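Local coordinates for iron binding protein FbpA (Mannheimia haemolytica, PDB 1Q35) that binds ferric iron, probably in the periplasm as the solute-binding protein of an iron-uptake system, at residues R103-S108 against A117-L122; I218-G223 against K282-F287; F162-K167 against D309-D314. All coordinates share one frame; numbering follows the deposited sequence. Where two conformers were deposited one is given.

Contact 1 (R103-S108 against A117-L122); sequences RVIYTS and AGFDYL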
ATOM      1  N   ARG A 103       5.411   1.586   4.697  1.00  7.04           N
ATOM      2  CA  ARG A 103       6.426   1.769   3.668  1.00  6.95           C
ATOM      3  C   ARG A 103       7.748   1.976   4.394  1.00  7.38           C
ATOM      4  O   ARG A 103       7.992   3.014   5.004  1.00  8.27           O
ATOM      5  CB  ARG A 103       6.077   2.911   2.711  1.00  7.25           C
ATOM      6  CG  ARG A 103       6.880   2.888   1.424  1.00  7.36           C
ATOM      7  CD  ARG A 103       6.108   3.412   0.212  1.00  7.76           C
ATOM      8  NE  ARG A 103       6.846   3.206  -1.035  1.00  7.90           N
ATOM      9  CZ  ARG A 103       6.956   2.037  -1.670  1.00  8.01           C
ATOM     10  NH1 ARG A 103       7.677   1.949  -2.776  1.00  8.28           N
ATOM     11  NH2 ARG A 103       6.361   0.954  -1.209  1.00  8.14           N
ATOM     12  N   VAL A 104       8.565   0.930   4.377  1.00  7.17           N
ATOM     13  CA  VAL A 104       9.755   0.828   5.206  1.00  7.37           C
ATOM     14  C   VAL A 104      11.031   1.094   4.413  1.00  6.82           C
ATOM     15  O   VAL A 104      10.990   1.297   3.200  1.00  7.15           O
ATOM     16  CB  VAL A 104       9.819  -0.566   5.877  1.00  7.65           C
ATOM     17  CG1 VAL A 104       8.571  -0.797   6.723  1.00  8.68           C
ATOM     18  CG2 VAL A 104       9.977  -1.684   4.853  1.00  7.81           C
ATOM     19  N   ILE A 105      12.152   1.111   5.127  1.00  6.94           N
ATOM     20  CA  ILE A 105      13.470   1.186   4.516  1.00  7.14           C
ATOM     21  C   ILE A 105      14.171  -0.143   4.748  1.00  7.13           C
ATOM     22  O   ILE A 105      14.376  -0.556   5.889  1.00  7.93           O
ATOM     23  CB  ILE A 105      14.306   2.345   5.093  1.00  7.37           C
ATOM     24  CG1 ILE A 105      13.598   3.679   4.849  1.00  7.72           C
ATOM     25  CG2 ILE A 105      15.706   2.345   4.467  1.00  7.80           C
ATOM     26  CD1 ILE A 105      14.256   4.863   5.505  1.00  8.65           C
ATOM     27  N   TYR A 106      14.494  -0.829   3.656  1.00  7.34           N
ATOM     28  CA  TYR A 106      15.303  -2.043   3.713  1.00  7.73           C
ATOM     29  C   TYR A 106      16.770  -1.669   3.604  1.00  7.77           C
ATOM     30  O   TYR A 106      17.123  -0.782   2.834  1.00  8.22           O
ATOM     31  CB  TYR A 106      14.908  -2.992   2.579  1.00  7.69           C
ATOM     32  CG  TYR A 106      13.497  -3.507   2.721  1.00  7.89           C
ATOM     33  CD1 TYR A 106      12.479  -3.099   1.862  1.00  7.82           C
ATOM     34  CD2 TYR A 106      13.175  -4.384   3.736  1.00  7.93           C
ATOM     35  CE1 TYR A 106      11.182  -3.574   2.017  1.00  8.00           C
ATOM     36  CE2 TYR A 106      11.879  -4.855   3.902  1.00  8.25           C
ATOM     37  CZ  TYR A 106      10.890  -4.451   3.044  1.00  7.70           C
ATOM     38  OH  TYR A 106       9.620  -4.943   3.246  1.00  8.61           O
ATOM     39  N   THR A 107      17.623  -2.334   4.378  1.00  8.12           N
ATOM     40  CA  THR A 107      19.060  -2.087   4.302  1.00  8.41           C
ATOM     41  C   THR A 107      19.827  -3.379   4.095  1.00  8.76           C
ATOM     42  O   THR A 107      19.370  -4.458   4.451  1.00  8.94           O
ATOM     43  CB  THR A 107      19.582  -1.407   5.573  1.00  8.56           C
ATOM     44  OG1 THR A 107      19.198  -2.173   6.725  1.00  8.57           O
ATOM     45  CG2 THR A 107      18.982  -0.013   5.757  1.00  9.24           C
ATOM     46  N   SER A 108      21.015  -3.249   3.522  1.00  8.97           N
ATOM     47  CA  SER A 108      21.910  -4.384   3.364  1.00  9.27           C
ATOM     48  C   SER A 108      22.317  -4.894   4.741  1.00  9.80           C
ATOM     49  O   SER A 108      22.818  -4.136   5.557  1.00  9.81           O
ATOM     50  CB  SER A 108      23.156  -3.962   2.593  1.00  9.03           C
ATOM     51  OG  SER A 108      24.150  -4.971   2.639  1.00  9.56           O
ATOM     52  N   ALA A 117      17.740   4.287  15.943  1.00 11.03           N
ATOM     53  CA  ALA A 117      16.562   5.055  16.315  1.00 10.77           C
ATOM     54  C   ALA A 117      16.760   6.510  15.905  1.00 10.50           C
ATOM     55  O   ALA A 117      17.844   7.074  16.064  1.00 10.74           O
ATOM     56  CB  ALA A 117      16.307   4.954  17.812  1.00 11.01           C
ATOM     57  N   GLY A 118      15.702   7.101  15.360  1.00  9.97           N
ATOM     58  CA  GLY A 118      15.725   8.463  14.859  1.00  9.84           C
ATOM     59  C   GLY A 118      15.892   8.574  13.354  1.00  9.64           C
ATOM     60  O   GLY A 118      15.689   9.649  12.802  1.00 10.09           O
ATOM     61  N   PHE A 119      16.251   7.482  12.683  1.00  9.33           N
ATOM     62  CA  PHE A 119      16.447   7.508  11.232  1.00  9.19           C
ATOM     63  C   PHE A 119      15.135   7.791  10.507  1.00  9.04           C
ATOM     64  O   PHE A 119      14.110   7.200  10.809  1.00  9.18           O
ATOM     65  CB  PHE A 119      17.054   6.191  10.742  1.00  9.78           C
ATOM     66  CG  PHE A 119      17.710   6.291   9.392  1.00 10.07           C
ATOM     67  CD1 PHE A 119      19.086   6.459   9.285  1.00 11.54           C
ATOM     68  CD2 PHE A 119      16.958   6.226   8.221  1.00 10.34           C
ATOM     69  CE1 PHE A 119      19.699   6.544   8.043  1.00 11.97           C
ATOM     70  CE2 PHE A 119      17.576   6.308   6.974  1.00 11.20           C
ATOM     71  CZ  PHE A 119      18.940   6.471   6.891  1.00 11.74           C
ATOM     72  N   ASP A 120      15.200   8.677   9.524  1.00  8.91           N
ATOM     73  CA  ASP A 120      14.031   9.213   8.837  1.00  8.83           C
ATOM     74  C   ASP A 120      14.180   8.945   7.341  1.00  8.28           C
ATOM     75  O   ASP A 120      15.297   8.852   6.831  1.00  8.86           O
ATOM     76  CB  ASP A 120      13.993  10.721   9.098  1.00  9.02           C
ATOM     77  CG  ASP A 120      12.660  11.363   8.793  1.00  9.73           C
ATOM     78  OD1 ASP A 120      12.176  11.282   7.641  1.00 10.03           O
ATOM     79  OD2 ASP A 120      12.065  12.035   9.659  1.00 11.16           O
ATOM     80  N   TYR A 121      13.059   8.837   6.628  1.00  8.29           N
ATOM     81  CA  TYR A 121      13.081   8.907   5.160  1.00  8.03           C
ATOM     82  C   TYR A 121      14.001  10.024   4.667  1.00  8.15           C
ATOM     83  O   TYR A 121      14.753   9.838   3.716  1.00  8.13           O
ATOM     84  CB  TYR A 121      11.674   9.143   4.595  1.00  8.10           C
ATOM     85  CG  TYR A 121      10.679   8.104   5.041  1.00  7.64           C
ATOM     86  CD1 TYR A 121      10.576   6.880   4.392  1.00  7.45           C
ATOM     87  CD2 TYR A 121       9.862   8.329   6.145  1.00  7.80           C
ATOM     88  CE1 TYR A 121       9.674   5.916   4.819  1.00  7.53           C
ATOM     89  CE2 TYR A 121       8.967   7.369   6.582  1.00  8.00           C
ATOM     90  CZ  TYR A 121       8.875   6.170   5.916  1.00  7.63           C
ATOM     91  OH  TYR A 121       7.997   5.217   6.366  1.00  7.85           O
ATOM     92  N   LEU A 122      13.921  11.181   5.317  1.00  8.35           N
ATOM     93  CA  LEU A 122      14.700  12.357   4.931  1.00  8.85           C
ATOM     94  C   LEU A 122      16.195  12.103   4.875  1.00  9.01           C
ATOM     95  O   LEU A 122      16.906  12.742   4.098  1.00  9.48           O
ATOM     96  CB  LEU A 122      14.446  13.507   5.905  1.00  9.20           C
ATOM     97  CG  LEU A 122      13.062  14.145   5.852  1.00  9.73           C
ATOM     98  CD1 LEU A 122      12.858  15.021   7.071  1.00 10.62           C
ATOM     99  CD2 LEU A 122      12.884  14.947   4.565  1.00 10.43           C
TER
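Y121 bonds to R103 and, with F119, packs on I105 in a buried strand-to-loop contact, where the loop after strand 96-108 folds back over that strand in a solute-binding protein of the periplasmic binding protein class. One hydrogen bond and one isoleucine tip carry it. I105 holds CG1 anti to its carbonyl carbon (chi1 -60°), and the CD1 beyond it ends between two aromatic rings of the loop. I105 CD1 meets the F119 ring at its edge, 3.9 Å from F119 CE2, the two side chains crossing at about a right angle. The same methyl is 4.3 Å from Y121 CD1. The R103 side chain turns away from this packing: its NH2 forms a salt bridge with D178, and NH1 bonds N143, beside Y142, a ligand of ferric iron in the metal-bound protein. D120 shapes the loop through an Asx turn, D120 OD1 accepting from L122 N at 2.9 Å. Y121 OH also pairs with H228 N of the adjacent strand, and it donates to R103 O at 2.6 Å, almost in line with the carbonyl (169° at the oxygen).

Contact 2 (I218-G223 against K282-F287); sequences INFPSG and KGWGTF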
ATOM      1  N   ILE A 218      14.741  -5.230   7.635  1.00  8.60           N
ATOM      2  CA  ILE A 218      13.580  -4.342   7.620  1.00  8.60           C
ATOM      3  C   ILE A 218      13.726  -3.281   8.717  1.00  8.33           C
ATOM      4  O   ILE A 218      14.036  -3.598   9.868  1.00  9.46           O
ATOM      5  CB  ILE A 218      12.244  -5.147   7.745  1.00  8.66           C
ATOM      6  CG1 ILE A 218      11.038  -4.217   7.602  1.00  8.77           C
ATOM      7  CG2 ILE A 218      12.150  -5.928   9.059  1.00  9.74           C
ATOM      8  CD1 ILE A 218       9.751  -4.924   7.265  1.00  9.45           C
ATOM      9  N   ASN A 219      13.525  -2.018   8.351  1.00  8.12           N
ATOM     10  CA  ASN A 219      13.647  -0.909   9.295  1.00  8.13           C
ATOM     11  C   ASN A 219      12.418  -0.025   9.223  1.00  7.91           C
ATOM     12  O   ASN A 219      12.000   0.366   8.139  1.00  7.96           O
ATOM     13  CB  ASN A 219      14.868  -0.032   9.001  1.00  8.11           C
ATOM     14  CG  ASN A 219      16.165  -0.806   8.949  1.00  8.33           C
ATOM     15  OD1 ASN A 219      16.849  -0.968   9.963  1.00  9.22           O
ATOM     16  ND2 ASN A 219      16.529  -1.264   7.756  1.00  8.57           N
ATOM     17  N   PHE A 220      11.873   0.319  10.385  1.00  7.95           N
ATOM     18  CA  PHE A 220      10.728   1.215  10.490  1.00  7.83           C
ATOM     19  C   PHE A 220      11.243   2.599  10.867  1.00  8.03           C
ATOM     20  O   PHE A 220      11.721   2.800  11.990  1.00  8.35           O
ATOM     21  CB  PHE A 220       9.763   0.705  11.565  1.00  7.96           C
ATOM     22  CG  PHE A 220       9.256  -0.674  11.305  1.00  9.29           C
ATOM     23  CD1 PHE A 220       9.679  -1.738  12.087  1.00 12.36           C
ATOM     24  CD2 PHE A 220       8.353  -0.915  10.279  1.00 10.46           C
ATOM     25  CE1 PHE A 220       9.211  -3.018  11.848  1.00 13.73           C
ATOM     26  CE2 PHE A 220       7.879  -2.195  10.037  1.00 11.99           C
ATOM     27  CZ  PHE A 220       8.312  -3.248  10.816  1.00 13.33           C
ATOM     28  N   PRO A 221      11.191   3.556   9.942  1.00  8.13           N
ATOM     29  CA  PRO A 221      11.678   4.905  10.241  1.00  8.52           C
ATOM     30  C   PRO A 221      11.070   5.481  11.519  1.00  8.55           C
ATOM     31  O   PRO A 221       9.890   5.288  11.805  1.00  8.78           O
ATOM     32  CB  PRO A 221      11.270   5.693   9.000  1.00  8.80           C
ATOM     33  CG  PRO A 221      11.321   4.674   7.922  1.00  8.83           C
ATOM     34  CD  PRO A 221      10.724   3.450   8.545  1.00  8.22           C
ATOM     35  N   SER A 222      11.899   6.177  12.289  1.00  8.38           N
ATOM     36  CA  SER A 222      11.531   6.634  13.625  1.00  8.72           C
ATOM     37  C   SER A 222      11.956   8.082  13.858  1.00  8.61           C
ATOM     38  O   SER A 222      12.304   8.471  14.974  1.00  9.51           O
ATOM     39  CB  SER A 222      12.136   5.701  14.677  1.00  9.35           C
ATOM     40  OG  SER A 222      13.536   5.592  14.521  1.00 10.16           O
ATOM     41  N   GLY A 223      11.904   8.881  12.795  1.00  8.90           N
ATOM     42  CA  GLY A 223      12.033  10.319  12.915  1.00  9.15           C
ATOM     43  C   GLY A 223      10.768  10.944  13.475  1.00  9.29           C
ATOM     44  O   GLY A 223       9.895  10.266  14.011  1.00  9.11           O
ATOM     45  N   LYS A 282       5.241 -10.325  13.618  1.00 11.24           N
ATOM     46  CA  LYS A 282       5.404 -10.058  15.046  1.00 12.26           C
ATOM     47  C   LYS A 282       6.879  -9.956  15.437  1.00 11.93           C
ATOM     48  O   LYS A 282       7.244  -9.164  16.307  1.00 12.12           O
ATOM     49  CB  LYS A 282       4.725 -11.147  15.875  1.00 13.07           C
ATOM     50  CG  LYS A 282       3.210 -11.054  15.883  1.00 15.66           C
ATOM     51  CD  LYS A 282       2.589 -11.998  16.899  1.00 18.83           C
ATOM     52  CE  LYS A 282       2.766 -13.449  16.513  1.00 20.81           C
ATOM     53  NZ  LYS A 282       1.887 -14.338  17.317  1.00 22.44           N
ATOM     54  N   GLY A 283       7.721 -10.761  14.796  1.00 11.75           N
ATOM     55  CA  GLY A 283       9.151 -10.769  15.059  1.00 11.88           C
ATOM     56  C   GLY A 283       9.858  -9.474  14.710  1.00 11.72           C
ATOM     57  O   GLY A 283      10.933  -9.191  15.235  1.00 12.80           O
ATOM     58  N   TRP A 284       9.264  -8.679  13.823  1.00 11.53           N
ATOM     59  CA  TRP A 284       9.820  -7.371  13.471  1.00 11.44           C
ATOM     60  C   TRP A 284       9.665  -6.342  14.584  1.00 11.61           C
ATOM     61  O   TRP A 284      10.322  -5.299  14.553  1.00 12.10           O
ATOM     62  CB  TRP A 284       9.156  -6.805  12.214  1.00 11.27           C
ATOM     63  CG  TRP A 284       9.226  -7.682  11.016  1.00 10.47           C
ATOM     64  CD1 TRP A 284      10.124  -8.680  10.767  1.00 10.43           C
ATOM     65  CD2 TRP A 284       8.349  -7.643   9.886  1.00 10.42           C
ATOM     66  NE1 TRP A 284       9.858  -9.261   9.550  1.00  9.83           N
ATOM     67  CE2 TRP A 284       8.768  -8.643   8.993  1.00  9.99           C
ATOM     68  CE3 TRP A 284       7.240  -6.858   9.538  1.00 10.46           C
ATOM     69  CZ2 TRP A 284       8.126  -8.879   7.778  1.00 10.42           C
ATOM     70  CZ3 TRP A 284       6.606  -7.096   8.328  1.00 10.57           C
ATOM     71  CH2 TRP A 284       7.051  -8.095   7.466  1.00 10.69           C
ATOM     72  N   GLY A 285       8.783  -6.614  15.541  1.00 11.42           N
ATOM     73  CA  GLY A 285       8.455  -5.670  16.592  1.00 11.50           C
ATOM     74  C   GLY A 285       7.441  -4.656  16.097  1.00 11.38           C
ATOM     75  O   GLY A 285       7.086  -4.634  14.915  1.00 12.03           O
ATOM     76  N   THR A 286       6.963  -3.814  17.004  1.00 10.92           N
ATOM     77  CA  THR A 286       6.083  -2.715  16.622  1.00 11.16           C
ATOM     78  C   THR A 286       6.903  -1.454  16.317  1.00 10.26           C
ATOM     79  O   THR A 286       8.136  -1.474  16.332  1.00 10.34           O
ATOM     80  CB  THR A 286       4.967  -2.491  17.669  0.65 11.83           C
ATOM     81  OG1 THR A 286       3.905  -1.729  17.075  0.65 12.92           O
ATOM     82  CG2 THR A 286       5.435  -1.666  18.851  0.65 12.97           C
ATOM     83  N   PHE A 287       6.212  -0.367  15.997  1.00  9.83           N
ATOM     84  CA  PHE A 287       6.873   0.877  15.635  1.00 10.07           C
ATOM     85  C   PHE A 287       5.898   2.031  15.803  1.00 10.39           C
ATOM     86  O   PHE A 287       4.700   1.827  15.953  1.00 10.61           O
ATOM     87  CB  PHE A 287       7.393   0.809  14.193  1.00 10.37           C
ATOM     88  CG  PHE A 287       6.339   0.479  13.194  1.00 10.37           C
ATOM     89  CD1 PHE A 287       6.066  -0.837  12.859  1.00 11.96           C
ATOM     90  CD2 PHE A 287       5.612   1.483  12.596  1.00 11.28           C
ATOM     91  CE1 PHE A 287       5.085  -1.135  11.936  1.00 12.63           C
ATOM     92  CE2 PHE A 287       4.634   1.191  11.674  1.00 12.21           C
ATOM     93  CZ  PHE A 287       4.362  -0.121  11.342  1.00 12.28           C
TER
HETATM   94  O   HOH W   1      12.372  -4.279  12.587  1.00 34.40           O
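F220 and F287 form an offset stack at the centre of this contact, which joins the end of strand 216-219 and the turn beyond it to the segment that follows helix 279-283. The ring planes are only 14° apart and the centroids 4.2 Å. F287 CD1 lies over the centre of the F220 ring, whereas F220 CD2 lies toward the rim of the F287 ring, 3.4 Å from F287 CD1. F287 CG occupies the crowded position between its own backbone N and carbonyl carbon (chi1 56°), which starts the ring off toward F220. The tight packing continues on W284. Its CB is 3.8 Å from F220 CE1, while W284 O meets the edge of the F220 ring in plane. I218 covers one face of the indole with two methyls: I218 CD1 stands over the six-membered ring, 3.9 Å from its centroid and 9° off the normal, a CH-pi contact, and I218 CG2 lies 3.8 Å from W284 CD1 of the five-membered ring. The W284 side chain is about 6 Å from that of Y198, which binds ferric iron in the metal-bound protein.

The polar side is looser. There the two backbones are joined through a water that donates to I218 O at 3.3 Å and to W284 O at 3.0 Å, rather than by a direct bond. G285, with positive phi where the chain leaves the helix, turns it toward F287.

Around the aromatic group lies the sheet: I218 touches V104 and Y106 of strand 96-108, F220 also rests on V104, and both F220 and W284 touch Y269 of strand 269-270. The residues after helix 279-283 thus lie against strand 216-219 and close to its neighbour 96-108.

Contact 3 (F162-K167 against D309-D314); sequences FLEGLK and DEVKFD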
ATOM      1  N   PHE A 162      13.988  17.218  -0.758  1.00  8.55           N
ATOM      2  CA  PHE A 162      14.143  15.813  -0.424  1.00  8.09           C
ATOM      3  C   PHE A 162      14.169  14.943  -1.684  1.00  7.93           C
ATOM      4  O   PHE A 162      15.048  14.094  -1.830  1.00  8.08           O
ATOM      5  CB  PHE A 162      13.035  15.350   0.531  1.00  7.89           C
ATOM      6  CG  PHE A 162      12.881  13.862   0.578  1.00  8.06           C
ATOM      7  CD1 PHE A 162      13.825  13.070   1.213  1.00  8.52           C
ATOM      8  CD2 PHE A 162      11.812  13.244  -0.043  1.00  8.53           C
ATOM      9  CE1 PHE A 162      13.685  11.691   1.245  1.00  9.13           C
ATOM     10  CE2 PHE A 162      11.676  11.864  -0.024  1.00  9.44           C
ATOM     11  CZ  PHE A 162      12.613  11.093   0.627  1.00  9.50           C
ATOM     12  N   LEU A 163      13.220  15.148  -2.588  1.00  7.95           N
ATOM     13  CA  LEU A 163      13.168  14.351  -3.813  1.00  8.29           C
ATOM     14  C   LEU A 163      14.404  14.555  -4.683  1.00  8.68           C
ATOM     15  O   LEU A 163      14.865  13.607  -5.305  1.00  8.93           O
ATOM     16  CB  LEU A 163      11.905  14.658  -4.609  1.00  8.28           C
ATOM     17  CG  LEU A 163      10.601  14.183  -3.959  1.00  8.81           C
ATOM     18  CD1 LEU A 163       9.407  14.715  -4.715  1.00  9.11           C
ATOM     19  CD2 LEU A 163      10.539  12.666  -3.880  1.00  9.87           C
ATOM     20  N   GLU A 164      14.944  15.768  -4.711  1.00  8.79           N
ATOM     21  CA  GLU A 164      16.149  16.039  -5.494  1.00  9.51           C
ATOM     22  C   GLU A 164      17.341  15.287  -4.906  1.00  9.47           C
ATOM     23  O   GLU A 164      18.140  14.706  -5.647  1.00  9.84           O
ATOM     24  CB  GLU A 164      16.430  17.540  -5.554  1.00  9.99           C
ATOM     25  CG  GLU A 164      15.394  18.348  -6.318  0.65 12.37           C
ATOM     26  CD  GLU A 164      15.684  18.466  -7.797  0.65 15.80           C
ATOM     27  OE1 GLU A 164      15.272  19.485  -8.386  0.65 18.48           O
ATOM     28  OE2 GLU A 164      16.305  17.548  -8.371  0.65 17.58           O
ATOM     29  N   GLY A 165      17.450  15.269  -3.583  1.00  9.71           N
ATOM     30  CA  GLY A 165      18.538  14.563  -2.928  1.00  9.75           C
ATOM     31  C   GLY A 165      18.418  13.055  -3.061  1.00  9.73           C
ATOM     32  O   GLY A 165      19.408  12.353  -3.298  1.00 10.41           O
ATOM     33  N   LEU A 166      17.197  12.548  -2.907  1.00  9.48           N
ATOM     34  CA  LEU A 166      16.922  11.129  -3.078  1.00  9.17           C
ATOM     35  C   LEU A 166      17.282  10.697  -4.503  1.00  9.37           C
ATOM     36  O   LEU A 166      17.979   9.699  -4.699  1.00  9.38           O
ATOM     37  CB  LEU A 166      15.448  10.837  -2.764  1.00  8.93           C
ATOM     38  CG  LEU A 166      15.032   9.370  -2.877  1.00  9.10           C
ATOM     39  CD1 LEU A 166      15.790   8.491  -1.886  1.00 10.53           C
ATOM     40  CD2 LEU A 166      13.534   9.244  -2.678  1.00  9.44           C
ATOM     41  N   LYS A 167      16.819  11.454  -5.489  1.00  9.57           N
ATOM     42  CA  LYS A 167      17.159  11.190  -6.886  1.00  9.97           C
ATOM     43  C   LYS A 167      18.672  11.179  -7.097  1.00 10.36           C
ATOM     44  O   LYS A 167      19.210  10.278  -7.744  1.00 10.70           O
ATOM     45  CB  LYS A 167      16.512  12.228  -7.803  1.00 10.11           C
ATOM     46  CG  LYS A 167      16.810  11.989  -9.283  1.00 11.08           C
ATOM     47  CD  LYS A 167      16.404  13.166 -10.146  1.00 12.15           C
ATOM     48  CE  LYS A 167      16.788  12.921 -11.590  1.00 12.61           C
ATOM     49  NZ  LYS A 167      16.430  14.064 -12.463  1.00 13.33           N
ATOM     50  N   ASP A 309       7.306  14.960 -11.074  1.00 11.02           N
ATOM     51  CA  ASP A 309       7.463  15.389 -12.459  1.00 11.91           C
ATOM     52  C   ASP A 309       8.495  16.507 -12.593  1.00 11.73           C
ATOM     53  O   ASP A 309       9.338  16.461 -13.489  1.00 12.23           O
ATOM     54  CB  ASP A 309       6.122  15.840 -13.038  1.00 12.95           C
ATOM     55  CG  ASP A 309       6.236  16.279 -14.480  1.00 16.33           C
ATOM     56  OD1 ASP A 309       6.640  15.450 -15.319  1.00 19.61           O
ATOM     57  OD2 ASP A 309       5.969  17.438 -14.858  1.00 20.32           O
ATOM     58  N   GLU A 310       8.453  17.501 -11.707  1.00 11.56           N
ATOM     59  CA  GLU A 310       9.380  18.630 -11.779  1.00 11.93           C
ATOM     60  C   GLU A 310      10.829  18.184 -11.636  1.00 12.13           C
ATOM     61  O   GLU A 310      11.702  18.668 -12.354  1.00 12.57           O
ATOM     62  CB  GLU A 310       9.055  19.674 -10.708  1.00 11.90           C
ATOM     63  CG  GLU A 310       7.795  20.471 -10.985  1.00 12.18           C
ATOM     64  CD  GLU A 310       7.404  21.380  -9.839  1.00 12.49           C
ATOM     65  OE1 GLU A 310       6.258  21.865  -9.859  1.00 13.97           O
ATOM     66  OE2 GLU A 310       8.234  21.613  -8.934  1.00 12.62           O
ATOM     67  N   VAL A 311      11.093  17.252 -10.724  1.00 12.05           N
ATOM     68  CA  VAL A 311      12.465  16.790 -10.509  1.00 12.18           C
ATOM     69  C   VAL A 311      12.881  15.725 -11.526  1.00 12.00           C
ATOM     70  O   VAL A 311      14.042  15.326 -11.552  1.00 12.27           O
ATOM     71  CB  VAL A 311      12.699  16.278  -9.056  1.00 12.45           C
ATOM     72  CG1 VAL A 311      12.258  17.322  -8.038  1.00 12.38           C
ATOM     73  CG2 VAL A 311      12.013  14.951  -8.805  1.00 12.92           C
ATOM     74  N   LYS A 312      11.940  15.277 -12.350  1.00 11.94           N
ATOM     75  CA  LYS A 312      12.181  14.229 -13.345  1.00 12.38           C
ATOM     76  C   LYS A 312      12.849  13.042 -12.654  1.00 12.27           C
ATOM     77  O   LYS A 312      13.937  12.590 -13.029  1.00 12.77           O
ATOM     78  CB  LYS A 312      12.998  14.758 -14.534  1.00 13.01           C
ATOM     79  CG  LYS A 312      12.273  15.834 -15.345  1.00 14.28           C
ATOM     80  CD  LYS A 312      11.061  15.276 -16.087  1.00 17.19           C
ATOM     81  CE  LYS A 312      10.408  16.312 -16.995  1.00 18.72           C
ATOM     82  NZ  LYS A 312       9.403  17.147 -16.278  1.00 19.95           N
ATOM     83  N   PHE A 313      12.158  12.547 -11.630  1.00 11.88           N
ATOM     84  CA  PHE A 313      12.715  11.577 -10.697  1.00 11.28           C
ATOM     85  C   PHE A 313      13.258  10.324 -11.371  1.00 11.84           C
ATOM     86  O   PHE A 313      14.271   9.777 -10.933  1.00 11.54           O
ATOM     87  CB  PHE A 313      11.662  11.179  -9.651  1.00 10.87           C
ATOM     88  CG  PHE A 313      12.225  10.382  -8.513  1.00 10.46           C
ATOM     89  CD1 PHE A 313      12.761  11.016  -7.403  1.00 10.45           C
ATOM     90  CD2 PHE A 313      12.249   9.004  -8.567  1.00 10.80           C
ATOM     91  CE1 PHE A 313      13.291  10.285  -6.371  1.00 10.73           C
ATOM     92  CE2 PHE A 313      12.783   8.270  -7.537  1.00 10.83           C
ATOM     93  CZ  PHE A 313      13.295   8.912  -6.434  1.00 10.70           C
ATOM     94  N   ASP A 314      12.566   9.858 -12.400  1.00 12.55           N
ATOM     95  CA  ASP A 314      12.912   8.594 -13.046  1.00 13.37           C
ATOM     96  C   ASP A 314      13.977   8.710 -14.135  1.00 14.33           C
ATOM     97  O   ASP A 314      14.437   7.695 -14.656  1.00 15.09           O
ATOM     98  CB  ASP A 314      11.665   7.955 -13.646  1.00 13.35           C
ATOM     99  CG  ASP A 314      10.677   7.474 -12.599  1.00 13.21           C
ATOM    100  OD1 ASP A 314      11.002   7.445 -11.385  1.00 12.82           O
ATOM    101  OD2 ASP A 314       9.540   7.086 -12.922  1.00 14.48           O
TER
HETATM  102  O   HOH W   2      14.524  19.819 -10.710  1.00 35.57           O
HETATM  103  O   HOH W   3      16.232  16.907 -10.909  1.00 38.08           O
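K167 of the long helix 141-168 meets V311, K312 and F313 where helix 301-311 ends in a Schellman motif, a contact between the side of one helix and the C-terminal end of another. K167 can be followed outward. Its CB lies 4.0 Å from F313 CD1, and K167 CG, anti to the backbone N (chi1 -179°), comes 3.7 Å from F313 O. The chain stays extended: CD passes V311 O, CE nears K312 O, and NZ hydrogen-bonds to both carbonyls. K167 NZ reaches V311 O at 2.9 Å, nearly in line with the C=O bond, and K312 O at 3.0 Å from well above the carbonyl plane. F313 presents its ring edge to L163 O and packs CZ against L166 CD2 at 3.8 Å. L163 CB lies 4.2 Å from V311 CG2. Within the turn itself, K312 NZ and K312 N approach D309 O from opposite faces of its plane. An ammonium group on two carbonyls at a helix C-terminus, where the dipole puts partial negative charge, probably gains electrostatically as well as by bonding, consistent with a positive side chain of one helix helping to satisfy carbonyls at the C-terminal end of another.

Overall arrangement
Chemistry does not simply track burial across the three contacts. Contact 1, the buried one, turns on a tyrosine hydrogen bond and an isoleucine tip; contact 2, at the surface, is built on stacked aromatic rings; contact 3, partly buried, sets a lysine on helix-end carbonyls. Contacts 1 and 2 share a sheet, since strands 96-108 and 216-219 are neighbours in it, and they touch directly: F119 and S222 probably pair through their backbones, and Y121 packs on P221. Contact 3 stands apart on two helices, meeting contact 1 through F162 against Y121 and L122 but not touching contact 2, which lies within the chain loop closed by contact 3.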